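Local coordinates for protein cellulose 1,4-beta-cellobiosidase (Thermobifida fusca, PDB 4JJJ) that probably hydrolyses the beta-1,4 bonds of cellulose to release cellobiose, this chain being the family 48 glycoside hydrolase catalytic domain of a longer modular cellulase, at residues A[5-10]-A[61-66]; A[56-61]-A[623-628]. The protein carries 1 engineered substitution. All blocks are in the same frame, centred on the assembly; numbering follows the deposited sequence.

Interaction 1 of 2, residues A[5-10]-A[61-66]; sequences AFLEQY and AYYGRV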
loop_
_atom_site.group_PDB
_atom_site.type_symbol
_atom_site.label_atom_id
_atom_site.label_comp_id
_atom_site.label_asym_id
_atom_site.label_seq_id
_atom_site.Cartn_x
_atom_site.Cartn_y
_atom_site.Cartn_z
ATOM N N ALA A 5 23.502 9.102 -13.397
ATOM C CA ALA A 5 22.132 8.625 -13.855
ATOM C C ALA A 5 21.111 8.933 -12.786
ATOM O O ALA A 5 19.972 9.351 -13.137
ATOM C CB ALA A 5 22.148 7.188 -14.231
ATOM N N PHE A 6 21.462 8.668 -11.516
ATOM C CA PHE A 6 20.567 9.049 -10.414
ATOM C C PHE A 6 20.235 10.542 -10.535
ATOM O O PHE A 6 19.107 10.952 -10.459
ATOM C CB PHE A 6 21.179 8.733 -9.056
ATOM C CG PHE A 6 20.454 9.433 -7.947
ATOM C CD1 PHE A 6 19.223 9.040 -7.544
ATOM C CD2 PHE A 6 21.026 10.535 -7.352
ATOM C CE1 PHE A 6 18.514 9.770 -6.557
ATOM C CE2 PHE A 6 20.361 11.219 -6.368
ATOM C CZ PHE A 6 19.114 10.878 -5.979
ATOM N N LEU A 7 21.272 11.364 -10.636
ATOM C CA LEU A 7 20.988 12.799 -10.529
ATOM C C LEU A 7 20.141 13.227 -11.758
ATOM O O LEU A 7 19.320 14.096 -11.590
ATOM C CB LEU A 7 22.310 13.593 -10.410
ATOM C CG LEU A 7 22.965 13.573 -9.066
ATOM C CD1 LEU A 7 24.465 13.998 -9.264
ATOM C CD2 LEU A 7 22.109 14.376 -8.010
ATOM N N GLU A 8 20.354 12.641 -12.899
ATOM C CA GLU A 8 19.583 12.988 -14.111
ATOM C C GLU A 8 18.099 12.666 -13.902
ATOM O O GLU A 8 17.223 13.462 -14.219
ATOM C CB GLU A 8 20.136 12.293 -15.321
ATOM C CG GLU A 8 19.270 12.417 -16.529
ATOM C CD GLU A 8 19.860 11.761 -17.698
ATOM O OE1 GLU A 8 20.230 10.518 -17.675
ATOM O OE2 GLU A 8 19.803 12.564 -18.747
ATOM N N GLN A 9 17.854 11.443 -13.455
ATOM C CA GLN A 9 16.477 11.010 -13.174
ATOM C C GLN A 9 15.838 11.848 -12.076
ATOM O O GLN A 9 14.673 12.277 -12.196
ATOM C CB GLN A 9 16.545 9.504 -12.816
ATOM C CG GLN A 9 15.203 8.850 -12.499
ATOM C CD GLN A 9 14.245 8.708 -13.652
ATOM O OE1 GLN A 9 14.480 9.136 -14.806
ATOM N NE2 GLN A 9 13.105 8.080 -13.355
ATOM N N TYR A 10 16.549 12.090 -10.939
ATOM C CA TYR A 10 16.124 12.954 -9.884
ATOM C C TYR A 10 15.677 14.296 -10.463
ATOM O O TYR A 10 14.627 14.838 -10.125
ATOM C CB TYR A 10 17.239 13.092 -8.862
ATOM C CG TYR A 10 16.939 14.031 -7.737
ATOM C CD1 TYR A 10 17.198 15.387 -7.881
ATOM C CD2 TYR A 10 16.313 13.619 -6.556
ATOM C CE1 TYR A 10 16.879 16.287 -6.881
ATOM C CE2 TYR A 10 15.981 14.486 -5.584
ATOM C CZ TYR A 10 16.246 15.852 -5.676
ATOM O OH TYR A 10 15.942 16.721 -4.646
ATOM N N ALA A 61 15.921 11.090 0.350
ATOM C CA ALA A 61 16.966 10.542 1.233
ATOM C C ALA A 61 18.197 10.216 0.407
ATOM O O ALA A 61 19.367 10.448 0.810
ATOM C CB ALA A 61 16.419 9.302 1.983
ATOM N N TYR A 62 18.028 9.614 -0.765
ATOM C CA TYR A 62 19.148 9.355 -1.686
ATOM C C TYR A 62 19.751 10.665 -2.169
ATOM O O TYR A 62 20.964 10.746 -2.304
ATOM C CB TYR A 62 18.765 8.488 -2.875
ATOM C CG TYR A 62 19.065 7.006 -2.648
ATOM C CD1 TYR A 62 18.050 6.084 -2.563
ATOM C CD2 TYR A 62 20.355 6.607 -2.527
ATOM C CE1 TYR A 62 18.310 4.742 -2.361
ATOM C CE2 TYR A 62 20.641 5.258 -2.292
ATOM C CZ TYR A 62 19.597 4.312 -2.243
ATOM O OH TYR A 62 19.786 2.936 -1.954
ATOM N N TYR A 63 18.974 11.694 -2.366
ATOM C CA TYR A 63 19.537 12.991 -2.643
ATOM C C TYR A 63 20.453 13.462 -1.524
ATOM O O TYR A 63 21.564 13.968 -1.789
ATOM C CB TYR A 63 18.444 14.027 -2.954
ATOM C CG TYR A 63 19.033 15.377 -3.425
ATOM C CD1 TYR A 63 19.521 15.486 -4.721
ATOM C CD2 TYR A 63 19.190 16.397 -2.536
ATOM C CE1 TYR A 63 20.051 16.696 -5.149
ATOM C CE2 TYR A 63 19.726 17.629 -2.931
ATOM C CZ TYR A 63 20.152 17.735 -4.229
ATOM O OH TYR A 63 20.794 18.918 -4.716
ATOM N N GLY A 64 20.038 13.343 -0.273
ATOM C CA GLY A 64 20.947 13.564 0.847
ATOM C C GLY A 64 22.191 12.775 0.860
ATOM O O GLY A 64 23.263 13.274 1.165
ATOM N N ARG A 65 22.104 11.504 0.519
ATOM C CA ARG A 65 23.282 10.649 0.445
ATOM C C ARG A 65 24.284 11.177 -0.540
ATOM O O ARG A 65 25.486 11.291 -0.251
ATOM C CB ARG A 65 22.949 9.208 0.066
ATOM C CG ARG A 65 24.152 8.290 -0.026
ATOM C CD ARG A 65 23.875 6.856 -0.485
ATOM N NE ARG A 65 25.121 6.114 -0.305
ATOM C CZ ARG A 65 26.151 6.164 -1.114
ATOM N NH1 ARG A 65 26.116 6.674 -2.359
ATOM N NH2 ARG A 65 27.259 5.587 -0.679
ATOM N N VAL A 66 23.771 11.561 -1.685
ATOM C CA VAL A 66 24.612 11.873 -2.807
ATOM C C VAL A 66 25.199 13.304 -2.611
ATOM O O VAL A 66 26.373 13.556 -3.005
ATOM C CB VAL A 66 23.826 11.773 -4.159
ATOM C CG1 VAL A 66 24.580 12.427 -5.283
ATOM C CG2 VAL A 66 23.581 10.286 -4.507
#
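An offset aromatic stack of Tyr-10 on Tyr-63 joins helix 2-14 to helix 50-67. The ring centroids lie 4.5 Å apart and the planes are tilted by only 14°, while the two side chains cross at about a right angle. The rings overlap by their borders: Tyr-10 CZ sits 3.4 Å from Tyr-63 CD1, and the Tyr-10 hydroxyl oxygen hangs over the face of the Tyr-63 ring, offset toward its rim. That hydroxyl is tied to Glu-60, one turn back on the partner helix, which would limit any sliding of the stack. In both tyrosines CG is anti to the backbone N (chi1 177° in Tyr-10), and the Tyr-10 ring lies against that of Tyr-63. The pairing belongs to the (alpha/alpha)6 barrel of the GH48 domain, and here the two segment axes run 11.2 Å apart at 136°, about midway between antiparallel and perpendicular. Phe-6, a turn before Tyr-10, reaches deeper toward the partner backbone. Its CZ stands 3.7 Å from Tyr-63 N, and its CE1 packs on Tyr-62 CB. Phe-6 CD2 meets Val-66 CG2 at 3.8 Å as the phenylalanine and valine side chains slide past each other in opposite directions. Ala-631 of helix 620-637 also touches Phe-6. Leu-7 closes the more solvent-accessible side, its CD2 lying 4.2 Å from Val-66 CG1 and also touching the Tyr-63 ring at CE1.

Interaction 2 of 2, residues A[56-61]-A[623-628]; sequences YLWLEA and QVEIAT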
loop_
_atom_site.group_PDB
_atom_site.type_symbol
_atom_site.label_atom_id
_atom_site.label_comp_id
_atom_site.label_asym_id
_atom_site.label_seq_id
_atom_site.Cartn_x
_atom_site.Cartn_y
_atom_site.Cartn_z
ATOM N N TYR A 56 8.579 9.649 -2.189
ATOM C CA TYR A 56 9.109 11.010 -2.207
ATOM C C TYR A 56 10.179 11.122 -1.137
ATOM O O TYR A 56 11.289 11.598 -1.378
ATOM C CB TYR A 56 7.979 11.986 -2.013
ATOM C CG TYR A 56 8.288 13.476 -1.987
ATOM C CD1 TYR A 56 9.479 14.024 -2.468
ATOM C CD2 TYR A 56 7.325 14.347 -1.410
ATOM C CE1 TYR A 56 9.698 15.425 -2.388
ATOM C CE2 TYR A 56 7.536 15.717 -1.317
ATOM C CZ TYR A 56 8.749 16.176 -1.774
ATOM O OH TYR A 56 8.982 17.569 -1.568
ATOM N N LEU A 57 9.913 10.564 0.025
ATOM C CA LEU A 57 10.933 10.495 1.115
ATOM C C LEU A 57 12.138 9.777 0.573
ATOM O O LEU A 57 13.307 10.195 0.768
ATOM C CB LEU A 57 10.431 9.818 2.331
ATOM C CG LEU A 57 9.272 10.486 3.025
ATOM C CD1 LEU A 57 8.800 9.625 4.176
ATOM C CD2 LEU A 57 9.639 11.906 3.548
ATOM N N TRP A 58 11.930 8.580 -0.037
ATOM C CA TRP A 58 13.027 7.760 -0.498
ATOM C C TRP A 58 13.934 8.517 -1.472
ATOM O O TRP A 58 15.197 8.476 -1.401
ATOM C CB TRP A 58 12.543 6.465 -1.142
ATOM C CG TRP A 58 13.431 5.310 -1.102
ATOM C CD1 TRP A 58 14.761 5.199 -0.725
ATOM C CD2 TRP A 58 13.000 3.962 -1.409
ATOM N NE1 TRP A 58 15.166 3.891 -0.794
ATOM C CE2 TRP A 58 14.107 3.108 -1.238
ATOM C CE3 TRP A 58 11.767 3.439 -1.868
ATOM C CZ2 TRP A 58 14.043 1.722 -1.465
ATOM C CZ3 TRP A 58 11.688 2.034 -2.093
ATOM C CH2 TRP A 58 12.813 1.196 -1.864
ATOM N N LEU A 59 13.309 9.287 -2.413
ATOM C CA LEU A 59 14.070 10.013 -3.380
ATOM C C LEU A 59 14.919 11.089 -2.717
ATOM O O LEU A 59 16.106 11.238 -3.073
ATOM C CB LEU A 59 13.097 10.692 -4.316
ATOM C CG LEU A 59 13.692 11.465 -5.524
ATOM C CD1 LEU A 59 14.232 10.517 -6.567
ATOM C CD2 LEU A 59 12.653 12.385 -6.114
ATOM N N GLU A 60 14.329 11.824 -1.786
ATOM C CA GLU A 60 15.105 12.851 -1.100
ATOM C C GLU A 60 16.129 12.314 -0.153
ATOM O O GLU A 60 17.140 12.986 0.060
ATOM C CB GLU A 60 14.141 13.875 -0.424
ATOM C CG GLU A 60 13.204 14.599 -1.384
ATOM C CD GLU A 60 13.815 15.492 -2.401
ATOM O OE1 GLU A 60 15.046 15.350 -2.716
ATOM O OE2 GLU A 60 13.019 16.290 -2.942
ATOM N N ALA A 61 15.921 11.090 0.350
ATOM C CA ALA A 61 16.966 10.542 1.233
ATOM C C ALA A 61 18.197 10.216 0.407
ATOM O O ALA A 61 19.367 10.448 0.810
ATOM C CB ALA A 61 16.419 9.302 1.983
ATOM N N GLN A 623 9.160 5.918 -11.103
ATOM C CA GLN A 623 10.267 6.786 -11.479
ATOM C C GLN A 623 11.237 6.938 -10.332
ATOM O O GLN A 623 12.454 6.985 -10.548
ATOM C CB GLN A 623 9.747 8.135 -11.987
ATOM C CG GLN A 623 8.815 8.018 -13.223
ATOM C CD GLN A 623 9.527 7.317 -14.384
ATOM O OE1 GLN A 623 10.626 7.733 -14.800
ATOM N NE2 GLN A 623 8.960 6.271 -14.905
ATOM N N VAL A 624 10.738 7.035 -9.099
ATOM C CA VAL A 624 11.624 7.043 -7.907
ATOM C C VAL A 624 12.320 5.711 -7.786
ATOM O O VAL A 624 13.521 5.619 -7.569
ATOM C CB VAL A 624 10.826 7.421 -6.651
ATOM C CG1 VAL A 624 11.702 7.224 -5.450
ATOM C CG2 VAL A 624 10.277 8.834 -6.707
ATOM N N GLU A 625 11.612 4.598 -7.992
ATOM C CA GLU A 625 12.188 3.262 -7.869
ATOM C C GLU A 625 13.419 3.182 -8.737
ATOM O O GLU A 625 14.508 2.771 -8.343
ATOM C CB GLU A 625 11.139 2.180 -8.246
ATOM C CG GLU A 625 11.521 0.837 -7.743
ATOM C CD GLU A 625 10.885 0.511 -6.411
ATOM O OE1 GLU A 625 11.582 0.426 -5.413
ATOM O OE2 GLU A 625 9.640 0.378 -6.292
ATOM N N ILE A 626 13.283 3.691 -9.976
ATOM C CA ILE A 626 14.402 3.735 -10.905
ATOM C C ILE A 626 15.596 4.580 -10.345
ATOM O O ILE A 626 16.755 4.152 -10.419
ATOM C CB ILE A 626 13.974 4.232 -12.320
ATOM C CG1 ILE A 626 12.950 3.287 -12.944
ATOM C CG2 ILE A 626 15.176 4.378 -13.194
ATOM C CD1 ILE A 626 12.224 3.979 -14.121
ATOM N N ALA A 627 15.293 5.813 -9.980
ATOM C CA ALA A 627 16.322 6.676 -9.387
ATOM C C ALA A 627 17.043 5.939 -8.275
ATOM O O ALA A 627 18.236 6.007 -8.190
ATOM C CB ALA A 627 15.728 7.943 -8.844
ATOM N N THR A 628 16.302 5.308 -7.371
ATOM C CA THR A 628 16.916 4.603 -6.205
ATOM C C THR A 628 17.753 3.416 -6.698
ATOM O O THR A 628 18.759 3.112 -6.033
ATOM C CB THR A 628 15.913 4.190 -5.160
ATOM O OG1 THR A 628 15.079 3.062 -5.604
ATOM C CG2 THR A 628 15.131 5.384 -4.699
#
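Trp-58 and Val-624, with Leu-59 close behind, carry most of the buried contact between helix 50-67 and helix 620-637, whose segments run side by side with axes 9.4 Å apart and 27° between their directions. The parallel course is consistent with neighbouring inner helices of the (alpha/alpha)6 barrel. Thr-628 sets a methyl over one face of the Trp-58 indole: CG2 stands 3.9 Å from the centroid of the five-membered ring, 8° off its normal, a CH-pi contact. With chi1 at 72°, the Thr-628 OG1 is placed to donate to Glu-625 O at 2.8 Å, leaving CG2 for the indole. At the far end of the ring system, Trp-58 CZ3 is 3.7 Å from Glu-625 OE1, the carboxylate standing nearly perpendicular to the ring. Val-624 touches both residues of helix 50-67: its CG1 is 3.9 Å from Leu-59 CB and, more distantly, meets Trp-58 CB. Leu-59 goes one turn further, its CD1 lying 3.7 Å from Ala-627 CB. An alanine at Trp-58 would probably leave the Thr-628 methyl without its aromatic face and open a gap beside the Glu-625 carboxylate. No hydrogen bond links the two segments, so the contact rests mainly on apolar and CH-pi packing, with one carboxylate oxygen against the indole. That buried carboxylate has OE1 held by Lys-507 and OE2 by Tyr-55 and by Trp-420, a residue of the glycan pocket, and its charge is probably balanced by the lysine.

How the interactions relate
Interactions 1 and 2 use successive parts of helix 50-67, share Ala-61, and have centres about 8 Å apart. Helix 2-14 and helix 620-637 also touch each other, so the three helices form one cluster: Gln-9 NE2 lies 2.9 Å from Gln-623 OE1, a probable hydrogen bond, and Phe-6 CD1 packs 3.3 Å from Ala-627 O. Tyr-10 CD2, 3.5 Å from Leu-59 CG, separately links helix 2-14 to the 56-61 part of helix 50-67. Interaction 2 is the nearer to the sugar: the Glu-625 side chain is about 8 Å from a bound beta-glucose and from the side chain of Glu-51, the predicted proton donor. Interaction 1 lies further out, the Tyr-63 side chain about 9 Å from a bound zinc ion.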